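Local coordinates for ABC transporter periplasmic peptide-binding protein (Pseudoalteromonas, PDB 4QFL) that binds dipeptides, here Ala-Phe, and probably hands them to an ABC transporter for uptake from the periplasm, at residues N139-Q144 against S455-A460; D149-K154 against S172-N177; R335-P340 against L498-I503. All blocks are in the same frame, centred on the assembly; numbering follows the deposited sequence.

Interaction 1 (N139-Q144 against S455-A460); sequences NYPYFQ and SGKNPA
Pro141 and Lys457 lie side by side and point the same way, with CB of the proline pressed against CE of the lysine at 3.5 Å, tight for two carbons. A bend at chi2 (-46°) lets the rest of the lysine chain run alongside the pyrrolidine ring, CE nearest, and CG also comes to 4.1 Å from Pro141 CB. A second touch is made by Ser455 OG, 3.4 Å from Gln144 CB; this hydroxyl is hydrogen-bonded to the carbonyl of Thr451 in the preceding helix 450-454. The contact is carbon packing joined by one hydroxyl whose hydrogen bond is made to Thr451. Behind it, Gly456 ends helix 450-454 in a Schellman motif with positive phi, and the chain leaves it to present Lys457. On the other side Tyr140 is the N-cap of helix 141-145 and Pro141 its first residue, while Gln144 NE2 makes a weak bond back to the carbonyl of Ala138. The Lys457 side chain also touches Thr48 and comes within about 4 Å of the bound phenylalanine, which places this packing beside the dipeptide pocket. Helix 141-145 lies against the loop after helix 450-454, while Tyr140 and Phe143 touch Leu125 of helix 115-126.

Interaction 2 (D149-K154 against S172-N177); sequences DQLIRK and SSFLAN
Phe174 meets Leu151 and Ile152 through the CD1 and CE1 atoms of its ring. CB leaves the first turn of helix 174-178 toward residues 149-154, and CG, trans to the backbone N (chi1 177°), carries the ring from the helix to Leu151 and Ile152. CD1 makes the closest touch, 3.4 Å from Leu151 CD2. That methyl sits at the ring edge, near its plane, and the two side chains slant across one another. One atom further out, CE1 lies 3.9 Å from the same Leu151 CD2 and 4.4 Å from Ile152 CG1, which approaches obliquely. Leu167 and Val91 also touch Phe174, so the ring is buried among aliphatic side chains. Leu151 itself is tied through its backbone to Phe168, and just beyond Ile152 the strand carries a classic beta bulge, Arg153 and Lys154 together facing Glu166. Strands 152-159 and 162-167 form an antiparallel hairpin, and Phe174 packs the short helix that follows against its open end. With strands 90-95 and 79-84 the hairpin completes a four-stranded antiparallel sheet, consistent with the extra domain found in dipeptide- and oligopeptide-binding proteins of this family.

Interaction 3 (R335-P340 against L498-I503); sequences RSILPP and LPLYPI
Pro502 sets the CB-CG edge of its ring against one face of the peptide linkage between Ser336 and Ile337. Its CB is 3.5 Å from Ser336 O, and its CG lies 3.6 Å from Ile337 N and 4.2 Å from Ile337 CB. The ring packs chiefly on backbone. Ile337 carries the side-chain half of the contact: CG1 stands opposite the backbone N (chi1 -169°) and the chain runs on extended, so that CD1 reaches Leu500 CD1 at 4.1 Å. Leu500 is the less usual rotamer, with CG between its backbone N and carbonyl carbon (chi1 51°), and the two side chains cross at about a right angle. Both residues also rest on Ile494 of helix 480-497, while Ile495 of that helix touches Pro502. Here the chain turns out of the helix at Leu498, which has positive phi, and enters strand 500-513. That strand pairs antiparallel with 291-297 through Tyr501 and Ile503, and with the short strand 332-333, with backbone hydrogen bonding between Ile503 and Ala334. Residues 335-340 are the loop leaving that short strand. An ST turn shapes the loop here: Ser336 OG accepts from Leu338 N at 3.3 Å, a long bond but fairly straight (162°). The same OG is hydrogen-bonded to Gln491 OE1 of helix 480-497.

Overall arrangement
From the N terminus the chain passes residues 139-144, which meet 455-460 only some 310 residues later, so interaction 1 closes a very long loop. Interaction 2 is nested within it, a short closure joining a hairpin strand to the helix that follows. Interaction 3 starts inside the loop of interaction 1, at 335-340, and ends beyond it at 498-503; the two therefore cross. Interactions 1 and 2 meet where Tyr142 OH comes close to Asn177 OD1, too close for a certain hydrogen bond, and interactions 1 and 3 where Ala460 CB packs 3.4 Å from Pro499 O. Interactions 2 and 3, their nearest atoms about 13 Å apart, have interaction 1 between them.

Interaction 1 (N139-Q144 against S455-A460)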
loop_
_atom_site.group_PDB
_atom_site.type_symbol
_atom_site.label_atom_id
_atom_site.label_comp_id
_atom_site.label_asym_id
_atom_site.label_seq_id
_atom_site.Cartn_x
_atom_site.Cartn_y
_atom_site.Cartn_z
ATOM N N ASN A 139 -3.981 -14.084 8.048
ATOM C CA ASN A 139 -3.049 -13.404 7.162
ATOM C C ASN A 139 -2.753 -12.000 7.642
ATOM O O ASN A 139 -3.670 -11.242 7.938
ATOM C CB ASN A 139 -3.606 -13.342 5.742
ATOM C CG ASN A 139 -3.593 -14.696 5.050
ATOM O OD1 ASN A 139 -4.574 -15.092 4.418
ATOM N ND2 ASN A 139 -2.481 -15.416 5.174
ATOM N N TYR A 140 -1.467 -11.653 7.707
ATOM C CA TYR A 140 -1.030 -10.281 7.989
ATOM C C TYR A 140 -0.045 -9.878 6.901
ATOM O O TYR A 140 1.164 -9.890 7.118
ATOM C CB TYR A 140 -0.393 -10.210 9.382
ATOM C CG TYR A 140 -1.258 -10.868 10.446
ATOM C CD1 TYR A 140 -2.479 -10.310 10.813
ATOM C CD2 TYR A 140 -0.871 -12.056 11.060
ATOM C CE1 TYR A 140 -3.287 -10.903 11.763
ATOM C CE2 TYR A 140 -1.678 -12.661 12.020
ATOM C CZ TYR A 140 -2.884 -12.077 12.366
ATOM O OH TYR A 140 -3.700 -12.660 13.313
ATOM N N PRO A 141 -0.568 -9.548 5.705
ATOM C CA PRO A 141 0.246 -9.535 4.482
ATOM C C PRO A 141 1.459 -8.599 4.506
ATOM O O PRO A 141 2.534 -9.032 4.111
ATOM C CB PRO A 141 -0.755 -9.157 3.380
ATOM C CG PRO A 141 -1.950 -8.602 4.084
ATOM C CD PRO A 141 -1.979 -9.198 5.450
ATOM N N TYR A 142 1.323 -7.352 4.941
ATOM C CA TYR A 142 2.506 -6.499 4.960
ATOM C C TYR A 142 3.608 -7.156 5.803
ATOM O O TYR A 142 4.748 -7.323 5.373
ATOM C CB TYR A 142 2.211 -5.094 5.504
ATOM C CG TYR A 142 3.448 -4.232 5.416
ATOM C CD1 TYR A 142 3.850 -3.708 4.197
ATOM C CD2 TYR A 142 4.247 -3.998 6.528
ATOM C CE1 TYR A 142 4.986 -2.958 4.089
ATOM C CE2 TYR A 142 5.392 -3.241 6.430
ATOM C CZ TYR A 142 5.762 -2.731 5.203
ATOM O OH TYR A 142 6.901 -1.970 5.082
ATOM N N PHE A 143 3.233 -7.531 7.012
ATOM C CA PHE A 143 4.168 -8.054 7.987
ATOM C C PHE A 143 4.781 -9.397 7.588
ATOM O O PHE A 143 5.986 -9.597 7.713
ATOM C CB PHE A 143 3.474 -8.130 9.335
ATOM C CG PHE A 143 3.035 -6.784 9.852
ATOM C CD1 PHE A 143 3.977 -5.854 10.290
ATOM C CD2 PHE A 143 1.691 -6.446 9.901
ATOM C CE1 PHE A 143 3.580 -4.611 10.779
ATOM C CE2 PHE A 143 1.282 -5.204 10.395
ATOM C CZ PHE A 143 2.224 -4.287 10.829
ATOM N N GLN A 144 3.969 -10.315 7.092
ATOM C CA GLN A 144 4.511 -11.570 6.601
ATOM C C GLN A 144 5.456 -11.337 5.417
ATOM O O GLN A 144 6.504 -11.960 5.332
ATOM C CB GLN A 144 3.388 -12.550 6.268
ATOM C CG GLN A 144 2.444 -12.753 7.463
ATOM C CD GLN A 144 1.185 -13.564 7.150
ATOM O OE1 GLN A 144 0.809 -13.751 5.990
ATOM N NE2 GLN A 144 0.524 -14.042 8.203
ATOM N N SER A 455 3.647 -15.027 0.682
ATOM C CA SER A 455 2.453 -14.380 1.223
ATOM C C SER A 455 1.411 -14.065 0.157
ATOM O O SER A 455 0.355 -13.532 0.454
ATOM C CB SER A 455 2.839 -13.112 1.970
ATOM O OG SER A 455 3.761 -13.419 3.005
ATOM N N GLY A 456 1.705 -14.403 -1.087
ATOM C CA GLY A 456 0.772 -14.145 -2.162
ATOM C C GLY A 456 0.719 -12.681 -2.539
ATOM O O GLY A 456 -0.299 -12.209 -3.052
ATOM N N LYS A 457 1.818 -11.964 -2.310
ATOM C CA LYS A 457 1.852 -10.521 -2.560
ATOM C C LYS A 457 2.846 -10.103 -3.646
ATOM O O LYS A 457 3.044 -8.919 -3.896
ATOM C CB LYS A 457 2.120 -9.767 -1.258
ATOM C CG LYS A 457 0.941 -9.830 -0.274
ATOM C CD LYS A 457 -0.386 -9.550 -0.982
ATOM C CE LYS A 457 -1.479 -9.167 -0.012
ATOM N NZ LYS A 457 -2.788 -9.099 -0.708
ATOM N N ASN A 458 3.470 -11.084 -4.288
ATOM C CA ASN A 458 4.444 -10.824 -5.339
ATOM C C ASN A 458 3.817 -11.105 -6.703
ATOM O O ASN A 458 3.667 -12.259 -7.084
ATOM C CB ASN A 458 5.657 -11.725 -5.125
ATOM C CG ASN A 458 6.735 -11.517 -6.161
ATOM O OD1 ASN A 458 6.512 -10.908 -7.198
ATOM N ND2 ASN A 458 7.921 -12.034 -5.881
ATOM N N PRO A 459 3.438 -10.056 -7.444
ATOM C CA PRO A 459 2.709 -10.264 -8.702
ATOM C C PRO A 459 3.556 -10.942 -9.787
ATOM O O PRO A 459 3.016 -11.411 -10.774
ATOM C CB PRO A 459 2.316 -8.837 -9.129
ATOM C CG PRO A 459 2.439 -8.019 -7.895
ATOM C CD PRO A 459 3.551 -8.629 -7.103
ATOM N N ALA A 460 4.869 -11.004 -9.594
ATOM C CA ALA A 460 5.732 -11.709 -10.537
ATOM C C ALA A 460 5.941 -13.184 -10.165
ATOM O O ALA A 460 6.597 -13.930 -10.888
ATOM C CB ALA A 460 7.072 -10.998 -10.657
#

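Interaction 2 (D149-K154 against S172-N177)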
loop_
_atom_site.group_PDB
_atom_site.type_symbol
_atom_site.label_atom_id
_atom_site.label_comp_id
_atom_site.label_asym_id
_atom_site.label_seq_id
_atom_site.Cartn_x
_atom_site.Cartn_y
_atom_site.Cartn_z
ATOM N N ASP A 149 8.112 -12.777 11.326
ATOM C CA ASP A 149 8.496 -14.083 11.842
ATOM C C ASP A 149 9.934 -14.162 12.287
ATOM O O ASP A 149 10.234 -14.357 13.460
ATOM C CB ASP A 149 8.335 -15.133 10.731
ATOM C CG ASP A 149 7.862 -16.476 11.250
ATOM O OD1 ASP A 149 8.689 -17.235 11.794
ATOM O OD2 ASP A 149 6.661 -16.769 11.106
ATOM N N GLN A 150 10.828 -14.009 11.320
ATOM C CA GLN A 150 12.252 -14.117 11.573
ATOM C C GLN A 150 12.792 -12.816 12.151
ATOM O O GLN A 150 13.996 -12.581 12.140
ATOM C CB GLN A 150 12.993 -14.492 10.292
ATOM C CG GLN A 150 12.386 -15.690 9.583
ATOM C CD GLN A 150 12.609 -15.664 8.087
ATOM O OE1 GLN A 150 11.701 -15.350 7.317
ATOM N NE2 GLN A 150 13.823 -15.996 7.667
ATOM N N LEU A 151 11.900 -11.975 12.663
ATOM C CA LEU A 151 12.334 -10.707 13.244
ATOM C C LEU A 151 12.062 -10.536 14.732
ATOM O O LEU A 151 12.999 -10.391 15.515
ATOM C CB LEU A 151 11.753 -9.518 12.491
ATOM C CG LEU A 151 12.497 -8.251 12.914
ATOM C CD1 LEU A 151 13.959 -8.392 12.570
ATOM C CD2 LEU A 151 11.925 -7.027 12.252
ATOM N N ILE A 152 10.794 -10.523 15.129
ATOM C CA ILE A 152 10.463 -10.211 16.522
ATOM C C ILE A 152 10.479 -11.439 17.439
ATOM O O ILE A 152 9.689 -12.363 17.252
ATOM C CB ILE A 152 9.095 -9.516 16.651
ATOM C CG1 ILE A 152 9.075 -8.217 15.846
ATOM C CG2 ILE A 152 8.813 -9.214 18.094
ATOM C CD1 ILE A 152 7.717 -7.553 15.809
ATOM N N ARG A 153 11.374 -11.438 18.427
ATOM C CA ARG A 153 11.501 -12.560 19.363
ATOM C C ARG A 153 10.489 -12.436 20.498
ATOM O O ARG A 153 9.752 -13.375 20.808
ATOM C CB ARG A 153 12.926 -12.647 19.935
ATOM C CG ARG A 153 13.244 -13.948 20.698
ATOM C CD ARG A 153 14.566 -13.842 21.465
ATOM N NE ARG A 153 14.394 -13.148 22.744
ATOM C CZ ARG A 153 15.344 -12.452 23.363
ATOM N NH1 ARG A 153 16.548 -12.344 22.825
ATOM N NH2 ARG A 153 15.084 -11.855 24.520
ATOM N N LYS A 154 10.462 -11.271 21.127
ATOM C CA LYS A 154 9.471 -11.000 22.138
ATOM C C LYS A 154 9.392 -9.497 22.329
ATOM O O LYS A 154 10.191 -8.751 21.775
ATOM C CB LYS A 154 9.800 -11.727 23.454
ATOM C CG LYS A 154 11.150 -11.398 24.073
ATOM C CD LYS A 154 11.339 -12.155 25.392
ATOM C CE LYS A 154 12.598 -11.701 26.150
ATOM N NZ LYS A 154 12.774 -12.370 27.487
ATOM N N SER A 172 17.571 -2.524 9.449
ATOM C CA SER A 172 17.587 -1.071 9.465
ATOM C C SER A 172 16.265 -0.478 9.024
ATOM O O SER A 172 16.071 0.726 9.111
ATOM C CB SER A 172 18.732 -0.526 8.614
ATOM O OG SER A 172 18.731 -1.089 7.315
ATOM N N SER A 173 15.346 -1.322 8.566
ATOM C CA SER A 173 14.050 -0.840 8.097
ATOM C C SER A 173 13.014 -0.952 9.187
ATOM O O SER A 173 11.856 -0.612 8.984
ATOM C CB SER A 173 13.588 -1.647 6.884
ATOM O OG SER A 173 13.502 -3.024 7.212
ATOM N N PHE A 174 13.422 -1.421 10.355
ATOM C CA PHE A 174 12.447 -1.808 11.370
ATOM C C PHE A 174 11.498 -0.680 11.821
ATOM O O PHE A 174 10.278 -0.809 11.732
ATOM C CB PHE A 174 13.147 -2.441 12.567
ATOM C CG PHE A 174 12.219 -2.801 13.668
ATOM C CD1 PHE A 174 11.460 -3.949 13.585
ATOM C CD2 PHE A 174 12.078 -1.972 14.774
ATOM C CE1 PHE A 174 10.581 -4.278 14.600
ATOM C CE2 PHE A 174 11.206 -2.289 15.780
ATOM C CZ PHE A 174 10.455 -3.444 15.698
ATOM N N LEU A 175 12.049 0.427 12.305
ATOM C CA LEU A 175 11.194 1.552 12.682
ATOM C C LEU A 175 10.308 2.014 11.518
ATOM O O LEU A 175 9.149 2.362 11.723
ATOM C CB LEU A 175 12.014 2.731 13.216
ATOM C CG LEU A 175 12.464 2.638 14.674
ATOM C CD1 LEU A 175 13.026 3.960 15.111
ATOM C CD2 LEU A 175 11.299 2.257 15.551
ATOM N N ALA A 176 10.850 2.026 10.301
ATOM C CA ALA A 176 10.055 2.440 9.136
ATOM C C ALA A 176 8.821 1.561 9.049
ATOM O O ALA A 176 7.709 2.049 8.861
ATOM C CB ALA A 176 10.873 2.360 7.851
ATOM N N ASN A 177 9.021 0.263 9.217
ATOM C CA ASN A 177 7.906 -0.678 9.201
ATOM C C ASN A 177 6.936 -0.471 10.361
ATOM O O ASN A 177 5.739 -0.686 10.210
ATOM C CB ASN A 177 8.409 -2.119 9.165
ATOM C CG ASN A 177 9.073 -2.464 7.862
ATOM O OD1 ASN A 177 8.633 -2.050 6.797
ATOM N ND2 ASN A 177 10.144 -3.225 7.937
#

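Interaction 3 (R335-P340 against L498-I503)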
loop_
_atom_site.group_PDB
_atom_site.type_symbol
_atom_site.label_atom_id
_atom_site.label_comp_id
_atom_site.label_asym_id
_atom_site.label_seq_id
_atom_site.Cartn_x
_atom_site.Cartn_y
_atom_site.Cartn_z
ATOM N N ARG A 335 12.721 4.783 -14.958
ATOM C CA ARG A 335 14.108 4.453 -15.298
ATOM C C ARG A 335 14.675 3.364 -14.364
ATOM O O ARG A 335 15.839 2.962 -14.468
ATOM C CB ARG A 335 14.974 5.718 -15.250
ATOM C CG ARG A 335 15.306 6.306 -16.622
ATOM C CD ARG A 335 14.183 7.123 -17.246
ATOM N NE ARG A 335 14.323 7.131 -18.701
ATOM C CZ ARG A 335 13.677 7.942 -19.531
ATOM N NH1 ARG A 335 12.832 8.849 -19.064
ATOM N NH2 ARG A 335 13.885 7.847 -20.835
ATOM N N SER A 336 13.824 2.887 -13.459
ATOM C CA SER A 336 14.164 1.866 -12.487
ATOM C C SER A 336 12.858 1.544 -11.791
ATOM O O SER A 336 11.886 2.261 -11.979
ATOM C CB SER A 336 15.156 2.418 -11.470
ATOM O OG SER A 336 15.279 1.527 -10.376
ATOM N N ILE A 337 12.808 0.484 -10.991
ATOM C CA ILE A 337 11.608 0.264 -10.187
ATOM C C ILE A 337 11.379 1.439 -9.211
ATOM O O ILE A 337 10.236 1.806 -8.903
ATOM C CB ILE A 337 11.610 -1.115 -9.454
ATOM C CG1 ILE A 337 10.224 -1.382 -8.854
ATOM C CG2 ILE A 337 12.685 -1.178 -8.376
ATOM C CD1 ILE A 337 10.049 -2.728 -8.214
ATOM N N LEU A 338 12.464 2.052 -8.756
ATOM C CA LEU A 338 12.367 3.141 -7.795
ATOM C C LEU A 338 12.055 4.450 -8.495
ATOM O O LEU A 338 12.646 4.747 -9.530
ATOM C CB LEU A 338 13.683 3.293 -7.015
ATOM C CG LEU A 338 14.059 2.146 -6.077
ATOM C CD1 LEU A 338 15.331 2.462 -5.266
ATOM C CD2 LEU A 338 12.890 1.811 -5.167
ATOM N N PRO A 339 11.129 5.243 -7.927
ATOM C CA PRO A 339 10.856 6.588 -8.449
ATOM C C PRO A 339 12.080 7.464 -8.226
ATOM O O PRO A 339 12.854 7.182 -7.312
ATOM C CB PRO A 339 9.681 7.063 -7.591
ATOM C CG PRO A 339 9.766 6.254 -6.333
ATOM C CD PRO A 339 10.292 4.918 -6.757
ATOM N N PRO A 340 12.269 8.502 -9.055
ATOM C CA PRO A 340 13.480 9.323 -8.992
ATOM C C PRO A 340 13.601 10.096 -7.694
ATOM O O PRO A 340 14.678 10.618 -7.426
ATOM C CB PRO A 340 13.317 10.288 -10.176
ATOM C CG PRO A 340 11.859 10.322 -10.440
ATOM C CD PRO A 340 11.372 8.930 -10.139
ATOM N N LEU A 498 13.931 -8.986 -15.314
ATOM C CA LEU A 498 12.572 -8.585 -15.675
ATOM C C LEU A 498 11.448 -9.430 -15.092
ATOM O O LEU A 498 10.574 -9.874 -15.823
ATOM C CB LEU A 498 12.418 -8.554 -17.189
ATOM C CG LEU A 498 13.307 -7.502 -17.839
ATOM C CD1 LEU A 498 13.179 -7.599 -19.341
ATOM C CD2 LEU A 498 12.945 -6.106 -17.331
ATOM N N PRO A 499 11.455 -9.645 -13.770
ATOM C CA PRO A 499 10.259 -10.243 -13.177
ATOM C C PRO A 499 9.084 -9.308 -13.443
ATOM O O PRO A 499 7.977 -9.744 -13.722
ATOM C CB PRO A 499 10.597 -10.299 -11.688
ATOM C CG PRO A 499 11.707 -9.285 -11.505
ATOM C CD PRO A 499 12.470 -9.287 -12.772
ATOM N N LEU A 500 9.341 -8.011 -13.361
ATOM C CA LEU A 500 8.366 -7.029 -13.772
ATOM C C LEU A 500 9.085 -5.903 -14.500
ATOM O O LEU A 500 10.304 -5.752 -14.392
ATOM C CB LEU A 500 7.582 -6.498 -12.571
ATOM C CG LEU A 500 8.366 -6.000 -11.352
ATOM C CD1 LEU A 500 9.014 -4.647 -11.635
ATOM C CD2 LEU A 500 7.484 -5.906 -10.109
ATOM N N TYR A 501 8.317 -5.117 -15.239
ATOM C CA TYR A 501 8.851 -4.029 -16.038
ATOM C C TYR A 501 8.299 -2.723 -15.515
ATOM O O TYR A 501 7.099 -2.461 -15.657
ATOM C CB TYR A 501 8.414 -4.209 -17.486
ATOM C CG TYR A 501 8.798 -3.089 -18.436
ATOM C CD1 TYR A 501 10.057 -2.503 -18.399
ATOM C CD2 TYR A 501 7.904 -2.653 -19.403
ATOM C CE1 TYR A 501 10.402 -1.491 -19.296
ATOM C CE2 TYR A 501 8.235 -1.653 -20.293
ATOM C CZ TYR A 501 9.480 -1.076 -20.238
ATOM O OH TYR A 501 9.785 -0.082 -21.140
ATOM N N PRO A 502 9.168 -1.901 -14.901
ATOM C CA PRO A 502 8.763 -0.574 -14.430
ATOM C C PRO A 502 8.257 0.242 -15.602
ATOM O O PRO A 502 8.936 0.327 -16.623
ATOM C CB PRO A 502 10.077 0.025 -13.916
ATOM C CG PRO A 502 10.914 -1.153 -13.558
ATOM C CD PRO A 502 10.572 -2.203 -14.564
ATOM N N ILE A 503 7.073 0.823 -15.479
ATOM C CA ILE A 503 6.541 1.611 -16.576
ATOM C C ILE A 503 6.624 3.095 -16.280
ATOM O O ILE A 503 7.273 3.827 -17.014
ATOM C CB ILE A 503 5.112 1.207 -16.929
ATOM C CG1 ILE A 503 5.129 -0.187 -17.561
ATOM C CG2 ILE A 503 4.506 2.212 -17.885
ATOM C CD1 ILE A 503 3.966 -1.037 -17.164
#